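Local coordinates for oligopeptide ABC transporter OppAIV (Borrelia burgdorferi B31, PDB 4GL8), which probably binds oligopeptides outside the cytoplasmic membrane and hands them to an ABC transporter for uptake into the cell, at residues A[37-45]-A[211-220]; A[242-251]-A[259-270]. One frame throughout, in Å; residues are numbered along the deposited sequence.

Contact 1 of 2, residues A[37-45]-A[211-220]; sequences GSEPATLDA and LKSRVLNEKV
A salt bridge between Glu-39 and Arg-214, with a small apolar patch beside it, fastens the loop 37-45, between strand 31-35 and helix 51-57, to the hairpin formed by strands 209-215 and 219-224. NH2 of Arg-214 lies 3.0 Å from Glu-39 OE2. The carboxylate oxygen sits at the edge of the guanidinium, near its plane, whereas the nitrogen comes in from above the carboxylate plane, the two planes being 52° apart. The Glu-39 chain leaves with CG turned opposite the backbone N (chi1 166°) and bends at chi2, which brings the carboxylate up to the turn. There OE2 also accepts a weak, nearly straight bond from Asn-217 N at 3.3 Å. Water 1 lies at the guanidinium edge as well, accepting from Arg-214 NE and 2.7 Å from Glu-39 OE1. The turn is closed by backbone bonds between Val-215 and Lys-219, with a classic beta bulge where Glu-218 and Lys-219 both face Val-215. Beyond the charges, Leu-43 CD1 packs 3.7 Å from Arg-214 NH1, and the two side chains run past each other in opposite directions. The same methyl is 4.3 Å from Val-220 CG1 and 4.4 Å from Leu-211 CD2, while Ile-56 of helix 51-57 touches both Pro-40 and Leu-43.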
ATOM      1  N   GLY A  37      12.331   7.241  -2.931  1.00 38.05           N
ATOM      2  CA  GLY A  37      13.050   5.968  -2.852  1.00 37.25           C
ATOM      3  C   GLY A  37      12.996   5.026  -4.055  1.00 35.73           C
ATOM      4  O   GLY A  37      13.725   4.035  -4.079  1.00 38.97           O
ATOM      5  N   SER A  38      12.154   5.314  -5.045  1.00 31.14           N
ATOM      6  CA  SER A  38      12.074   4.470  -6.227  1.00 28.63           C
ATOM      7  C   SER A  38      11.228   5.149  -7.293  1.00 27.54           C
ATOM      8  O   SER A  38      10.384   5.991  -6.989  1.00 26.45           O
ATOM      9  CB  SER A  38      11.463   3.109  -5.868  1.00 29.03           C
ATOM     10  OG  SER A  38      12.436   2.201  -5.371  1.00 29.11           O
ATOM     11  N   GLU A  39      11.486   4.777  -8.538  1.00 27.74           N
ATOM     12  CA  GLU A  39      10.770   5.271  -9.700  1.00 27.66           C
ATOM     13  C   GLU A  39       9.409   4.604  -9.712  1.00 25.92           C
ATOM     14  O   GLU A  39       9.332   3.378  -9.628  1.00 23.87           O
ATOM     15  CB  GLU A  39      11.543   4.919 -10.977  1.00 30.00           C
ATOM     16  CG  GLU A  39      10.784   5.077 -12.313  1.00 32.69           C
ATOM     17  CD  GLU A  39      10.819   6.478 -12.907  1.00 34.33           C
ATOM     18  OE1 GLU A  39      11.221   7.417 -12.193  1.00 38.08           O
ATOM     19  OE2 GLU A  39      10.457   6.642 -14.094  1.00 33.75           O
ATOM     20  N   PRO A  40       8.333   5.400  -9.814  1.00 24.26           N
ATOM     21  CA  PRO A  40       7.003   4.806  -9.925  1.00 23.75           C
ATOM     22  C   PRO A  40       6.857   4.054 -11.238  1.00 23.64           C
ATOM     23  O   PRO A  40       7.537   4.378 -12.216  1.00 24.10           O
ATOM     24  CB  PRO A  40       6.067   6.015  -9.907  1.00 23.25           C
ATOM     25  CG  PRO A  40       6.878   7.100 -10.504  1.00 23.98           C
ATOM     26  CD  PRO A  40       8.277   6.865  -9.953  1.00 24.78           C
ATOM     27  N   ALA A  41       5.971   3.063 -11.229  1.00 23.11           N
ATOM     28  CA  ALA A  41       5.707   2.180 -12.378  1.00 23.06           C
ATOM     29  C   ALA A  41       4.591   2.745 -13.218  1.00 22.71           C
ATOM     30  O   ALA A  41       4.502   2.442 -14.378  1.00 24.78           O
ATOM     31  CB  ALA A  41       5.312   0.781 -11.898  1.00 22.65           C
ATOM     32  N   THR A  42       3.727   3.550 -12.626  1.00 22.07           N
ATOM     33  CA  THR A  42       2.596   4.125 -13.324  1.00 22.07           C
ATOM     34  C   THR A  42       2.079   5.267 -12.472  1.00 21.19           C
ATOM     35  O   THR A  42       2.095   5.188 -11.248  1.00 21.18           O
ATOM     36  CB  THR A  42       1.456   3.073 -13.580  1.00 22.48           C
ATOM     37  OG1 THR A  42       0.219   3.737 -13.852  1.00 23.10           O
ATOM     38  CG2 THR A  42       1.206   2.189 -12.362  1.00 22.22           C
ATOM     39  N   LEU A  43       1.631   6.331 -13.119  1.00 20.48           N
ATOM     40  CA  LEU A  43       0.951   7.415 -12.441  1.00 20.24           C
ATOM     41  C   LEU A  43      -0.582   7.404 -12.671  1.00 20.15           C
ATOM     42  O   LEU A  43      -1.268   8.392 -12.383  1.00 20.64           O
ATOM     43  CB  LEU A  43       1.600   8.751 -12.819  1.00 20.85           C
ATOM     44  CG  LEU A  43       3.064   8.762 -12.302  1.00 21.64           C
ATOM     45  CD1 LEU A  43       3.775  10.047 -12.688  1.00 23.12           C
ATOM     46  CD2 LEU A  43       3.162   8.537 -10.798  1.00 21.16           C
ATOM     47  N   ASP A  44      -1.102   6.256 -13.100  1.00 19.64           N
ATOM     48  CA  ASP A  44      -2.526   6.081 -13.394  1.00 19.29           C
ATOM     49  C   ASP A  44      -3.159   5.477 -12.139  1.00 18.49           C
ATOM     50  O   ASP A  44      -2.850   4.352 -11.773  1.00 17.97           O
ATOM     51  CB  ASP A  44      -2.664   5.137 -14.584  1.00 19.73           C
ATOM     52  CG  ASP A  44      -4.098   4.969 -15.056  1.00 20.11           C
ATOM     53  OD1 ASP A  44      -5.036   5.081 -14.245  1.00 20.11           O
ATOM     54  OD2 ASP A  44      -4.288   4.708 -16.264  1.00 20.94           O
ATOM     55  N   ALA A  45      -4.028   6.232 -11.485  1.00 18.25           N
ATOM     56  CA  ALA A  45      -4.554   5.854 -10.172  1.00 18.63           C
ATOM     57  C   ALA A  45      -5.298   4.533 -10.184  1.00 18.53           C
ATOM     58  O   ALA A  45      -5.409   3.870  -9.131  1.00 19.67           O
ATOM     59  CB  ALA A  45      -5.467   6.966  -9.606  1.00 18.37           C
ATOM     60  N   LEU A 211       1.216  17.655 -13.287  1.00 28.47           N
ATOM     61  CA  LEU A 211       2.476  17.036 -13.731  1.00 28.78           C
ATOM     62  C   LEU A 211       3.168  17.913 -14.793  1.00 30.80           C
ATOM     63  O   LEU A 211       2.777  17.945 -15.954  1.00 32.82           O
ATOM     64  CB  LEU A 211       2.221  15.625 -14.263  1.00 28.11           C
ATOM     65  CG  LEU A 211       3.436  14.748 -14.593  1.00 28.08           C
ATOM     66  CD1 LEU A 211       4.294  14.442 -13.368  1.00 26.88           C
ATOM     67  CD2 LEU A 211       3.015  13.461 -15.282  1.00 27.32           C
ATOM     68  N   LYS A 212       4.203  18.632 -14.374  1.00 31.90           N
ATOM     69  CA  LYS A 212       4.901  19.554 -15.257  1.00 34.06           C
ATOM     70  C   LYS A 212       5.812  18.780 -16.173  1.00 33.51           C
ATOM     71  O   LYS A 212       5.791  18.969 -17.384  1.00 34.79           O
ATOM     72  CB  LYS A 212       5.719  20.564 -14.442  1.00 35.66           C
ATOM     73  CG  LYS A 212       6.239  21.725 -15.272  1.00 37.95           C
ATOM     74  CD  LYS A 212       7.267  22.524 -14.490  1.00 39.57           C
ATOM     75  CE  LYS A 212       7.593  23.820 -15.210  1.00 41.49           C
ATOM     76  NZ  LYS A 212       8.659  24.572 -14.489  1.00 43.33           N
ATOM     77  N   SER A 213       6.607  17.888 -15.604  1.00 32.41           N
ATOM     78  CA  SER A 213       7.564  17.126 -16.419  1.00 33.34           C
ATOM     79  C   SER A 213       8.087  15.909 -15.699  1.00 32.15           C
ATOM     80  O   SER A 213       7.786  15.657 -14.531  1.00 30.98           O
ATOM     81  CB  SER A 213       8.760  18.018 -16.771  1.00 33.89           C
ATOM     82  OG  SER A 213       9.407  18.393 -15.573  1.00 34.06           O
ATOM     83  N   ARG A 214       8.922  15.176 -16.398  1.00 33.42           N
ATOM     84  CA  ARG A 214       9.413  13.932 -15.891  1.00 34.23           C
ATOM     85  C   ARG A 214      10.661  13.521 -16.635  1.00 37.26           C
ATOM     86  O   ARG A 214      10.669  13.504 -17.871  1.00 40.49           O
ATOM     87  CB  ARG A 214       8.360  12.875 -16.144  1.00 33.89           C
ATOM     88  CG  ARG A 214       8.267  11.864 -15.057  1.00 32.23           C
ATOM     89  CD  ARG A 214       7.209  10.843 -15.368  1.00 31.51           C
ATOM     90  NE  ARG A 214       7.706   9.569 -14.910  1.00 31.62           N
ATOM     91  CZ  ARG A 214       7.000   8.462 -14.903  1.00 31.90           C
ATOM     92  NH1 ARG A 214       5.746   8.466 -15.325  1.00 32.01           N
ATOM     93  NH2 ARG A 214       7.568   7.345 -14.478  1.00 32.98           N
ATOM     94  N   VAL A 215      11.709  13.177 -15.899  1.00 37.22           N
ATOM     95  CA  VAL A 215      12.853  12.499 -16.506  1.00 38.76           C
ATOM     96  C   VAL A 215      12.889  11.051 -15.997  1.00 38.54           C
ATOM     97  O   VAL A 215      13.018  10.810 -14.800  1.00 35.56           O
ATOM     98  CB  VAL A 215      14.149  13.251 -16.202  1.00 38.44           C
ATOM     99  CG1 VAL A 215      15.308  12.634 -16.973  1.00 40.67           C
ATOM    100  CG2 VAL A 215      13.978  14.723 -16.569  1.00 38.09           C
ATOM    101  N   LEU A 216      12.739  10.090 -16.905  1.00 40.74           N
ATOM    102  CA  LEU A 216      12.671   8.680 -16.502  1.00 41.90           C
ATOM    103  C   LEU A 216      13.876   8.267 -15.639  1.00 41.55           C
ATOM    104  O   LEU A 216      15.026   8.566 -15.964  1.00 41.07           O
ATOM    105  CB  LEU A 216      12.517   7.739 -17.712  1.00 44.24           C
ATOM    106  CG  LEU A 216      11.206   7.836 -18.525  1.00 45.01           C
ATOM    107  CD1 LEU A 216      11.054   6.621 -19.436  1.00 45.73           C
ATOM    108  CD2 LEU A 216       9.958   7.982 -17.663  1.00 43.63           C
ATOM    109  N   ASN A 217      13.562   7.606 -14.523  1.00 40.95           N
ATOM    110  CA  ASN A 217      14.539   7.108 -13.539  1.00 41.00           C
ATOM    111  C   ASN A 217      15.314   8.187 -12.824  1.00 39.50           C
ATOM    112  O   ASN A 217      16.349   7.917 -12.260  1.00 39.35           O
ATOM    113  CB  ASN A 217      15.498   6.091 -14.164  1.00 43.17           C
ATOM    114  CG  ASN A 217      14.769   4.881 -14.706  1.00 45.27           C
ATOM    115  OD1 ASN A 217      13.855   4.348 -14.069  1.00 46.67           O
ATOM    116  ND2 ASN A 217      15.159   4.443 -15.883  1.00 48.02           N
ATOM    117  N   GLU A 218      14.769   9.394 -12.799  1.00 38.97           N
ATOM    118  CA  GLU A 218      15.469  10.519 -12.248  1.00 38.28           C
ATOM    119  C   GLU A 218      14.564  11.460 -11.446  1.00 35.06           C
ATOM    120  O   GLU A 218      14.816  11.721 -10.278  1.00 33.69           O
ATOM    121  CB  GLU A 218      16.149  11.262 -13.397  1.00 41.87           C
ATOM    122  CG  GLU A 218      17.389  12.021 -12.980  1.00 45.27           C
ATOM    123  CD  GLU A 218      17.811  13.053 -14.021  1.00 49.78           C
ATOM    124  OE1 GLU A 218      18.146  12.626 -15.159  1.00 50.05           O
ATOM    125  OE2 GLU A 218      17.790  14.279 -13.693  1.00 49.59           O
ATOM    126  N   LYS A 219      13.512  11.972 -12.069  1.00 36.06           N
ATOM    127  CA  LYS A 219      12.702  13.053 -11.480  1.00 35.66           C
ATOM    128  C   LYS A 219      11.237  13.024 -11.898  1.00 32.49           C
ATOM    129  O   LYS A 219      10.922  12.753 -13.041  1.00 31.52           O
ATOM    130  CB  LYS A 219      13.240  14.404 -11.937  1.00 39.33           C
ATOM    131  CG  LYS A 219      14.246  15.054 -11.006  1.00 43.48           C
ATOM    132  CD  LYS A 219      14.519  16.500 -11.443  1.00 44.96           C
ATOM    133  CE  LYS A 219      15.385  16.579 -12.695  1.00 47.28           C
ATOM    134  NZ  LYS A 219      14.798  17.492 -13.714  1.00 49.42           N
ATOM    135  N   VAL A 220      10.356  13.374 -10.972  1.00 30.19           N
ATOM    136  CA  VAL A 220       8.969  13.665 -11.316  1.00 28.89           C
ATOM    137  C   VAL A 220       8.752  15.084 -10.782  1.00 27.16           C
ATOM    138  O   VAL A 220       8.908  15.319  -9.598  1.00 26.65           O
ATOM    139  CB  VAL A 220       7.994  12.658 -10.666  1.00 27.84           C
ATOM    140  CG1 VAL A 220       6.577  12.863 -11.171  1.00 28.21           C
ATOM    141  CG2 VAL A 220       8.451  11.230 -10.909  1.00 28.73           C
TER
HETATM  142  O   HOH W   1      10.549   9.811 -13.319  1.00 29.28           O

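Contact 2 of 2, residues A[242-251]-A[259-270]; sequences FVTDNSITAY and LDAIFKNVPPDL
Ser-247, in the first turn of helix 247-255, meets Asn-265 and Pro-267 in the loop that follows strand 261-263, and its short side chain can be followed atom by atom. CB lies 3.4 Å from Asn-265 O, with Asn-265 OD1 also beside it. From there chi1 of 79° tucks OG over the backbone, flanked by N and C, where it comes to 3.3 Å from Pro-267 CA; its hydrogen-bond partner is Asp-380, outside both segments. No direct hydrogen bond crosses between the segments. Water 2 lies between two carbonyls, donating to Ser-247 O at 2.7 Å, while its leg to Asn-265 O is doubtfully short. Asn-265, the centre of an inverse gamma turn, brings ND2 to 3.8 Å from Ser-247 CA, and that nitrogen is bonded to Asn-35.

One turn further on, Tyr-251 CB rests 3.6 Å from Pro-267 CG, the two side chains crossing at about a right angle, and Leu-270 CD1 packs against Tyr-251 CE2. On the strand, Ile-262 CD1 comes to 3.3 Å from Ala-250 O and also touches Ala-250 CB. Just ahead of the strand, Leu-259 uses both methyls, CD1 at 3.5 Å from Ala-250 O and CD2 at 3.6 Å from Phe-242 CD2. Asn-246 caps the helix from the position just before it, its OD1 accepting from Thr-249 N. The helix lies against strand 261-263 through Ile-262 and against the loop after it; that strand pairs in parallel with strand 31-35, while Leu-274 of helix 271-274 packs on Tyr-251 and Pro-267.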
ATOM      1  N   PHE A 242      12.737  13.312  -6.322  1.00 29.68           N
ATOM      2  CA  PHE A 242      13.974  12.719  -6.805  1.00 33.43           C
ATOM      3  C   PHE A 242      13.944  11.229  -6.581  1.00 33.90           C
ATOM      4  O   PHE A 242      13.690  10.743  -5.487  1.00 34.66           O
ATOM      5  CB  PHE A 242      15.188  13.323  -6.112  1.00 37.05           C
ATOM      6  CG  PHE A 242      15.656  14.591  -6.731  1.00 40.44           C
ATOM      7  CD1 PHE A 242      16.579  14.565  -7.772  1.00 43.38           C
ATOM      8  CD2 PHE A 242      15.167  15.823  -6.289  1.00 43.29           C
ATOM      9  CE1 PHE A 242      17.018  15.749  -8.353  1.00 45.97           C
ATOM     10  CE2 PHE A 242      15.605  17.012  -6.864  1.00 45.02           C
ATOM     11  CZ  PHE A 242      16.534  16.974  -7.895  1.00 46.18           C
ATOM     12  N   VAL A 243      14.164  10.500  -7.655  1.00 36.08           N
ATOM     13  CA  VAL A 243      14.202   9.062  -7.610  1.00 37.45           C
ATOM     14  C   VAL A 243      15.656   8.644  -7.434  1.00 40.17           C
ATOM     15  O   VAL A 243      16.568   9.272  -8.008  1.00 43.57           O
ATOM     16  CB  VAL A 243      13.693   8.479  -8.920  1.00 38.50           C
ATOM     17  CG1 VAL A 243      13.885   6.974  -8.920  1.00 41.22           C
ATOM     18  CG2 VAL A 243      12.240   8.867  -9.118  1.00 37.63           C
ATOM     19  N   THR A 244      15.862   7.621  -6.617  1.00 39.71           N
ATOM     20  CA  THR A 244      17.140   6.922  -6.501  1.00 40.58           C
ATOM     21  C   THR A 244      16.980   5.876  -5.410  1.00 41.83           C
ATOM     22  O   THR A 244      16.366   6.154  -4.377  1.00 41.25           O
ATOM     23  CB  THR A 244      18.351   7.839  -6.190  1.00 40.04           C
ATOM     24  OG1 THR A 244      19.496   7.040  -5.875  1.00 38.69           O
ATOM     25  CG2 THR A 244      18.068   8.759  -5.035  1.00 39.49           C
ATOM     26  N   ASP A 245      17.515   4.682  -5.694  1.00 44.30           N
ATOM     27  CA  ASP A 245      17.562   3.513  -4.808  1.00 45.49           C
ATOM     28  C   ASP A 245      18.718   3.603  -3.814  1.00 45.26           C
ATOM     29  O   ASP A 245      18.785   2.824  -2.851  1.00 45.83           O
ATOM     30  CB  ASP A 245      17.802   2.248  -5.657  1.00 48.51           C
ATOM     31  CG  ASP A 245      16.666   1.962  -6.621  1.00 51.76           C
ATOM     32  OD1 ASP A 245      15.539   2.425  -6.344  1.00 56.02           O
ATOM     33  OD2 ASP A 245      16.888   1.271  -7.646  1.00 56.24           O
ATOM     34  N   ASN A 246      19.640   4.526  -4.078  1.00 42.10           N
ATOM     35  CA  ASN A 246      20.840   4.694  -3.272  1.00 43.27           C
ATOM     36  C   ASN A 246      20.618   5.693  -2.107  1.00 41.13           C
ATOM     37  O   ASN A 246      20.775   6.902  -2.268  1.00 38.43           O
ATOM     38  CB  ASN A 246      21.995   5.140  -4.188  1.00 44.76           C
ATOM     39  CG  ASN A 246      23.346   5.127  -3.497  1.00 48.06           C
ATOM     40  OD1 ASN A 246      23.500   5.566  -2.350  1.00 48.95           O
ATOM     41  ND2 ASN A 246      24.346   4.641  -4.207  1.00 49.74           N
ATOM     42  N   SER A 247      20.278   5.170  -0.929  1.00 38.82           N
ATOM     43  CA  SER A 247      20.079   6.000   0.258  1.00 37.14           C
ATOM     44  C   SER A 247      21.277   6.910   0.596  1.00 38.06           C
ATOM     45  O   SER A 247      21.077   8.007   1.110  1.00 39.44           O
ATOM     46  CB  SER A 247      19.723   5.137   1.479  1.00 36.42           C
ATOM     47  OG  SER A 247      20.861   4.524   2.045  1.00 36.54           O
ATOM     48  N   ILE A 248      22.503   6.479   0.303  1.00 38.22           N
ATOM     49  CA  ILE A 248      23.693   7.295   0.572  1.00 39.44           C
ATOM     50  C   ILE A 248      23.740   8.493  -0.345  1.00 38.18           C
ATOM     51  O   ILE A 248      24.169   9.549   0.062  1.00 39.22           O
ATOM     52  CB  ILE A 248      25.028   6.507   0.409  1.00 42.94           C
ATOM     53  CG1 ILE A 248      25.153   5.418   1.490  1.00 45.24           C
ATOM     54  CG2 ILE A 248      26.250   7.447   0.489  1.00 42.74           C
ATOM     55  CD1 ILE A 248      25.277   5.956   2.914  1.00 45.46           C
ATOM     56  N   THR A 249      23.330   8.329  -1.595  1.00 37.86           N
ATOM     57  CA  THR A 249      23.323   9.449  -2.523  1.00 37.05           C
ATOM     58  C   THR A 249      22.309  10.460  -2.021  1.00 35.37           C
ATOM     59  O   THR A 249      22.612  11.642  -1.860  1.00 34.80           O
ATOM     60  CB  THR A 249      22.908   8.990  -3.918  1.00 38.00           C
ATOM     61  OG1 THR A 249      23.843   8.006  -4.371  1.00 39.82           O
ATOM     62  CG2 THR A 249      22.859  10.175  -4.888  1.00 37.93           C
ATOM     63  N   ALA A 250      21.108   9.962  -1.759  1.00 33.06           N
ATOM     64  CA  ALA A 250      20.052  10.770  -1.166  1.00 32.31           C
ATOM     65  C   ALA A 250      20.505  11.479   0.125  1.00 31.46           C
ATOM     66  O   ALA A 250      20.216  12.666   0.324  1.00 31.09           O
ATOM     67  CB  ALA A 250      18.827   9.895  -0.893  1.00 32.29           C
ATOM     68  N   TYR A 251      21.214  10.766   0.995  1.00 31.17           N
ATOM     69  CA  TYR A 251      21.607  11.352   2.264  1.00 31.88           C
ATOM     70  C   TYR A 251      22.667  12.445   2.071  1.00 32.75           C
ATOM     71  O   TYR A 251      22.624  13.478   2.762  1.00 32.02           O
ATOM     72  CB  TYR A 251      22.097  10.289   3.226  1.00 33.15           C
ATOM     73  CG  TYR A 251      22.449  10.819   4.587  1.00 34.04           C
ATOM     74  CD1 TYR A 251      21.512  11.505   5.339  1.00 34.04           C
ATOM     75  CD2 TYR A 251      23.714  10.615   5.132  1.00 36.61           C
ATOM     76  CE1 TYR A 251      21.816  11.985   6.594  1.00 35.69           C
ATOM     77  CE2 TYR A 251      24.036  11.084   6.389  1.00 37.07           C
ATOM     78  CZ  TYR A 251      23.080  11.763   7.120  1.00 37.68           C
ATOM     79  OH  TYR A 251      23.367  12.247   8.364  1.00 38.27           O
ATOM     80  N   LEU A 259      18.231  18.469  -0.931  1.00 30.96           N
ATOM     81  CA  LEU A 259      16.935  17.861  -0.697  1.00 29.47           C
ATOM     82  C   LEU A 259      16.340  18.474   0.566  1.00 27.38           C
ATOM     83  O   LEU A 259      17.032  18.664   1.545  1.00 27.13           O
ATOM     84  CB  LEU A 259      17.041  16.337  -0.557  1.00 29.67           C
ATOM     85  CG  LEU A 259      17.366  15.525  -1.828  1.00 30.56           C
ATOM     86  CD1 LEU A 259      17.596  14.070  -1.465  1.00 30.85           C
ATOM     87  CD2 LEU A 259      16.263  15.594  -2.860  1.00 30.60           C
ATOM     88  N   ASP A 260      15.051  18.763   0.523  1.00 25.26           N
ATOM     89  CA  ASP A 260      14.328  19.234   1.678  1.00 25.02           C
ATOM     90  C   ASP A 260      13.878  18.085   2.558  1.00 24.29           C
ATOM     91  O   ASP A 260      13.526  18.299   3.725  1.00 24.37           O
ATOM     92  CB  ASP A 260      13.127  20.066   1.220  1.00 25.01           C
ATOM     93  CG  ASP A 260      13.552  21.262   0.391  1.00 25.41           C
ATOM     94  OD1 ASP A 260      13.995  22.248   0.978  1.00 26.47           O
ATOM     95  OD2 ASP A 260      13.510  21.198  -0.847  1.00 27.05           O
ATOM     96  N   ALA A 261      13.857  16.871   2.007  1.00 23.44           N
ATOM     97  CA  ALA A 261      13.365  15.723   2.764  1.00 23.55           C
ATOM     98  C   ALA A 261      13.715  14.404   2.135  1.00 23.92           C
ATOM     99  O   ALA A 261      13.910  14.312   0.921  1.00 25.37           O
ATOM    100  CB  ALA A 261      11.858  15.810   2.922  1.00 23.05           C
ATOM    101  N   ILE A 262      13.770  13.374   2.970  1.00 24.91           N
ATOM    102  CA  ILE A 262      13.918  11.997   2.535  1.00 25.20           C
ATOM    103  C   ILE A 262      12.869  11.161   3.276  1.00 26.59           C
ATOM    104  O   ILE A 262      12.900  11.060   4.503  1.00 27.76           O
ATOM    105  CB  ILE A 262      15.332  11.453   2.832  1.00 25.80           C
ATOM    106  CG1 ILE A 262      16.388  12.260   2.094  1.00 26.56           C
ATOM    107  CG2 ILE A 262      15.470  10.016   2.366  1.00 27.06           C
ATOM    108  CD1 ILE A 262      17.813  11.823   2.379  1.00 27.04           C
ATOM    109  N   PHE A 263      11.941  10.557   2.543  1.00 27.72           N
ATOM    110  CA  PHE A 263      10.879   9.758   3.163  1.00 28.57           C
ATOM    111  C   PHE A 263      11.283   8.301   3.096  1.00 29.60           C
ATOM    112  O   PHE A 263      11.482   7.759   2.024  1.00 28.06           O
ATOM    113  CB  PHE A 263       9.534   9.985   2.451  1.00 28.57           C
ATOM    114  CG  PHE A 263       8.872  11.314   2.764  1.00 28.71           C
ATOM    115  CD1 PHE A 263       9.524  12.309   3.514  1.00 29.07           C
ATOM    116  CD2 PHE A 263       7.588  11.581   2.284  1.00 28.13           C
ATOM    117  CE1 PHE A 263       8.891  13.509   3.801  1.00 29.02           C
ATOM    118  CE2 PHE A 263       6.957  12.780   2.570  1.00 27.68           C
ATOM    119  CZ  PHE A 263       7.607  13.751   3.322  1.00 27.47           C
ATOM    120  N   LYS A 264      11.465   7.695   4.262  1.00 32.86           N
ATOM    121  CA  LYS A 264      11.667   6.245   4.385  1.00 36.87           C
ATOM    122  C   LYS A 264      13.063   5.779   3.943  1.00 36.41           C
ATOM    123  O   LYS A 264      13.687   4.981   4.646  1.00 36.24           O
ATOM    124  CB  LYS A 264      10.568   5.453   3.637  1.00 39.15           C
ATOM    125  CG  LYS A 264       9.163   5.614   4.203  1.00 41.84           C
ATOM    126  CD  LYS A 264       8.082   5.037   3.276  1.00 43.59           C
ATOM    127  CE  LYS A 264       8.098   3.509   3.193  1.00 47.19           C
ATOM    128  NZ  LYS A 264       7.256   2.830   4.232  1.00 50.22           N
ATOM    129  N   ASN A 265      13.565   6.305   2.823  1.00 35.22           N
ATOM    130  CA  ASN A 265      14.809   5.824   2.211  1.00 35.23           C
ATOM    131  C   ASN A 265      16.081   6.380   2.875  1.00 35.09           C
ATOM    132  O   ASN A 265      16.946   6.941   2.200  1.00 36.02           O
ATOM    133  CB  ASN A 265      14.807   6.172   0.703  1.00 35.49           C
ATOM    134  CG  ASN A 265      15.977   5.547  -0.062  1.00 36.54           C
ATOM    135  OD1 ASN A 265      16.363   4.406   0.207  1.00 36.05           O
ATOM    136  ND2 ASN A 265      16.548   6.299  -1.023  1.00 36.50           N
ATOM    137  N   VAL A 266      16.193   6.225   4.188  1.00 33.90           N
ATOM    138  CA  VAL A 266      17.375   6.692   4.933  1.00 34.79           C
ATOM    139  C   VAL A 266      18.483   5.627   4.992  1.00 34.71           C
ATOM    140  O   VAL A 266      18.230   4.456   4.760  1.00 32.59           O
ATOM    141  CB  VAL A 266      17.007   7.113   6.355  1.00 34.84           C
ATOM    142  CG1 VAL A 266      15.955   8.203   6.304  1.00 34.97           C
ATOM    143  CG2 VAL A 266      16.519   5.916   7.176  1.00 35.41           C
ATOM    144  N   PRO A 267      19.727   6.033   5.272  1.00 36.08           N
ATOM    145  CA  PRO A 267      20.771   5.005   5.316  1.00 37.58           C
ATOM    146  C   PRO A 267      20.611   4.113   6.542  1.00 38.64           C
ATOM    147  O   PRO A 267      20.772   4.601   7.676  1.00 39.17           O
ATOM    148  CB  PRO A 267      22.067   5.810   5.389  1.00 38.77           C
ATOM    149  CG  PRO A 267      21.703   7.119   4.815  1.00 38.76           C
ATOM    150  CD  PRO A 267      20.299   7.377   5.270  1.00 37.32           C
ATOM    151  N   PRO A 268      20.282   2.822   6.322  1.00 39.49           N
ATOM    152  CA  PRO A 268      19.962   1.897   7.406  1.00 40.33           C
ATOM    153  C   PRO A 268      21.125   1.722   8.371  1.00 42.06           C
ATOM    154  O   PRO A 268      20.905   1.503   9.548  1.00 44.88           O
ATOM    155  CB  PRO A 268      19.682   0.580   6.658  1.00 41.08           C
ATOM    156  CG  PRO A 268      20.526   0.672   5.420  1.00 40.73           C
ATOM    157  CD  PRO A 268      20.382   2.118   5.023  1.00 40.13           C
ATOM    158  N   ASP A 269      22.350   1.834   7.863  1.00 43.80           N
ATOM    159  CA  ASP A 269      23.562   1.794   8.677  1.00 45.73           C
ATOM    160  C   ASP A 269      23.781   3.010   9.585  1.00 46.62           C
ATOM    161  O   ASP A 269      24.518   2.908  10.558  1.00 46.64           O
ATOM    162  CB  ASP A 269      24.795   1.685   7.762  1.00 47.32           C
ATOM    163  CG  ASP A 269      25.069   0.270   7.305  1.00 47.69           C
ATOM    164  OD1 ASP A 269      24.163  -0.581   7.397  1.00 45.75           O
ATOM    165  OD2 ASP A 269      26.210   0.017   6.856  1.00 50.64           O
ATOM    166  N   LEU A 270      23.200   4.168   9.257  1.00 44.74           N
ATOM    167  CA  LEU A 270      23.534   5.405   9.992  1.00 44.94           C
ATOM    168  C   LEU A 270      22.442   5.779  10.979  1.00 44.74           C
ATOM    169  O   LEU A 270      22.477   6.845  11.584  1.00 45.27           O
ATOM    170  CB  LEU A 270      23.802   6.564   9.030  1.00 43.82           C
ATOM    171  CG  LEU A 270      25.006   6.382   8.110  1.00 44.38           C
ATOM    172  CD1 LEU A 270      25.000   7.408   6.993  1.00 43.74           C
ATOM    173  CD2 LEU A 270      26.315   6.469   8.881  1.00 46.20           C
TER
HETATM  174  O   HOH W   2      18.725   8.632   2.284  1.00 36.78           O

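Overall arrangement
Contacts 1 and 2 have their centres about 17 Å apart and follow one another along the chain, both reaching the same sheet region around strands 31-35 and 238-242. They meet directly: Glu-218 O lies 3.0 Å from Val-243 N, a probable hydrogen bond, and Ser-38 probably bonds to Asp-245. Both are partly buried, but contact 2 is the more extensive, burying 541 against 346 Å². Their chemistry differs. Contact 1 ties a loop to a hairpin through a salt bridge flanked by a small apolar patch, whereas contact 2 sets a helix on a strand and the loop after it mainly through apolar side chains.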